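Local coordinates for protein acyl-CoA thioesterase (Alicyclobacillus acidocaldarius subsp. acidocaldarius, PDB 3RQB) that probably acts as an acyl-CoA thioesterase, hydrolysing acyl-CoA thioesters, and is built from hot dog fold domains, at residues B[170-175]-B[189-194]. Numbering follows the deposited sequence.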
# COMPACT_ATOMS: atom_id res chain seq x y z
N GLN B 170 5.45 0.69 -20.20
CA GLN B 170 5.38 1.94 -20.95
C GLN B 170 6.49 2.93 -20.61
O GLN B 170 6.97 3.01 -19.47
CB GLN B 170 4.02 2.61 -20.74
CG GLN B 170 3.80 3.15 -19.34
CD GLN B 170 2.32 3.35 -19.04
OE1 GLN B 170 1.46 2.65 -19.58
NE2 GLN B 170 2.01 4.32 -18.16
N TRP B 171 6.90 3.68 -21.62
CA TRP B 171 7.72 4.85 -21.39
C TRP B 171 6.75 5.98 -21.12
O TRP B 171 5.73 6.12 -21.81
CB TRP B 171 8.56 5.19 -22.61
CG TRP B 171 9.64 4.18 -22.88
CD1 TRP B 171 9.70 3.31 -23.94
CD2 TRP B 171 10.80 3.94 -22.09
NE1 TRP B 171 10.84 2.55 -23.84
CE2 TRP B 171 11.53 2.91 -22.72
CE3 TRP B 171 11.30 4.49 -20.90
CZ2 TRP B 171 12.74 2.42 -22.20
CZ3 TRP B 171 12.50 4.01 -20.38
CH2 TRP B 171 13.20 2.98 -21.04
N MSE B 172 7.05 6.78 -20.11
CA MSE B 172 6.18 7.87 -19.73
C MSE B 172 6.98 9.01 -19.11
O MSE B 172 7.99 8.80 -18.42
CB MSE B 172 5.13 7.38 -18.74
CG MSE B 172 5.75 6.98 -17.42
SE MSE B 172 4.74 5.67 -16.42
CE MSE B 172 6.05 5.30 -15.04
N ARG B 173 6.50 10.23 -19.35
CA ARG B 173 7.03 11.42 -18.73
C ARG B 173 5.91 12.44 -18.69
O ARG B 173 4.87 12.27 -19.33
CB ARG B 173 8.22 11.97 -19.50
CG ARG B 173 7.88 12.51 -20.88
CD ARG B 173 9.03 13.35 -21.42
NE ARG B 173 8.90 13.64 -22.85
CZ ARG B 173 8.01 14.50 -23.36
NH1 ARG B 173 7.17 15.13 -22.55
NH2 ARG B 173 7.97 14.71 -24.67
N ASP B 174 6.09 13.48 -17.89
CA ASP B 174 5.21 14.63 -17.96
C ASP B 174 5.27 15.18 -19.37
O ASP B 174 6.33 15.19 -19.99
CB ASP B 174 5.66 15.74 -17.00
CG ASP B 174 5.73 15.27 -15.56
OD1 ASP B 174 6.85 15.18 -15.00
OD2 ASP B 174 4.65 15.00 -14.98
N ASP B 175 4.13 15.62 -19.88
CA ASP B 175 4.13 16.46 -21.06
C ASP B 175 3.32 17.70 -20.71
O ASP B 175 2.32 17.61 -20.00
CB ASP B 175 3.51 15.72 -22.25
CG ASP B 175 3.79 16.42 -23.59
OD1 ASP B 175 4.96 16.76 -23.87
OD2 ASP B 175 2.82 16.62 -24.37
N CYS B 189 2.28 7.18 -11.30
CA CYS B 189 1.92 5.81 -10.94
C CYS B 189 0.45 5.50 -11.16
O CYS B 189 0.04 4.34 -11.10
CB CYS B 189 2.28 5.52 -9.49
SG CYS B 189 4.00 5.87 -9.07
N ASP B 190 -0.36 6.54 -11.34
CA ASP B 190 -1.73 6.35 -11.79
C ASP B 190 -1.88 6.51 -13.30
O ASP B 190 -3.00 6.52 -13.81
CB ASP B 190 -2.74 7.20 -11.03
CG ASP B 190 -4.17 6.72 -11.24
OD1 ASP B 190 -4.33 5.49 -11.39
OD2 ASP B 190 -5.12 7.54 -11.28
N THR B 191 -0.77 6.66 -14.01
CA THR B 191 -0.86 6.88 -15.46
C THR B 191 -1.07 5.57 -16.24
O THR B 191 -1.20 5.58 -17.47
CB THR B 191 0.38 7.61 -16.01
OG1 THR B 191 1.54 6.79 -15.87
CG2 THR B 191 0.60 8.91 -15.27
N PHE B 192 -1.13 4.45 -15.53
CA PHE B 192 -1.38 3.16 -16.17
C PHE B 192 -2.83 2.92 -16.52
O PHE B 192 -3.74 3.12 -15.70
CB PHE B 192 -0.89 2.01 -15.28
CG PHE B 192 0.59 2.01 -15.07
CD1 PHE B 192 1.45 1.83 -16.13
CD2 PHE B 192 1.12 2.18 -13.80
CE1 PHE B 192 2.83 1.83 -15.94
CE2 PHE B 192 2.48 2.19 -13.60
CZ PHE B 192 3.34 2.01 -14.67
N VAL B 193 -3.05 2.46 -17.74
CA VAL B 193 -4.35 1.98 -18.15
C VAL B 193 -4.81 0.95 -17.13
O VAL B 193 -4.01 0.16 -16.64
CB VAL B 193 -4.25 1.33 -19.52
CG1 VAL B 193 -5.33 0.28 -19.71
CG2 VAL B 193 -4.33 2.40 -20.59
N PRO B 194 -6.12 0.96 -16.80
CA PRO B 194 -6.67 0.09 -15.75
C PRO B 194 -6.46 -1.37 -16.11
O PRO B 194 -6.84 -1.77 -17.21
CB PRO B 194 -8.17 0.40 -15.81
CG PRO B 194 -8.26 1.73 -16.43
CD PRO B 194 -7.17 1.75 -17.45
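Gln170 and Met172 share their first two torsions: in each, CG lies between the backbone N and the carbonyl carbon (chi1 70° in Gln170), and the chain beyond it is extended. Being two residues apart on strand 168-174, both send their tips from the same strand face toward the loop 189-194. From that loop the Phe192 ring comes to meet them, its CG anti to the carbonyl carbon. The Gln170 amide lies obliquely across one side of the ring, NE2 3.3 Å from Phe192 CD1. The two planes are 40° apart, so this is a tilted contact rather than a parallel stack. Farther along the ring, Met172, a selenomethionine, makes an oblique Met-aromatic contact: SE is 4.8 Å from the Phe192 ring centroid. The line between them runs 36° off the ring normal. Met172 CE is 4.3 Å from Phe192 CZ. Thr191 OG1 completes the cluster, lying 3.4 Å from Met172 SE and equally far from Gln170 NE2. Its hydrogen bond is to Leu188 O, a few residues back in the chain, so the hydroxyl has its polar partner locally. All four side chains are buried, and together they account for nearly all of the 202 Å² covered between the segments. Elsewhere, Met172 touches Val250 and Phe192 touches Gln246, both on strand 243-251. The contact thus packs the loop between helices 182-188 and 195-200 on a face of strand 168-174, which runs antiparallel between strands 230-240 and 150-156, an interior arrangement consistent with the hot dog fold of the C-terminal acyl-CoA thioesterase domain.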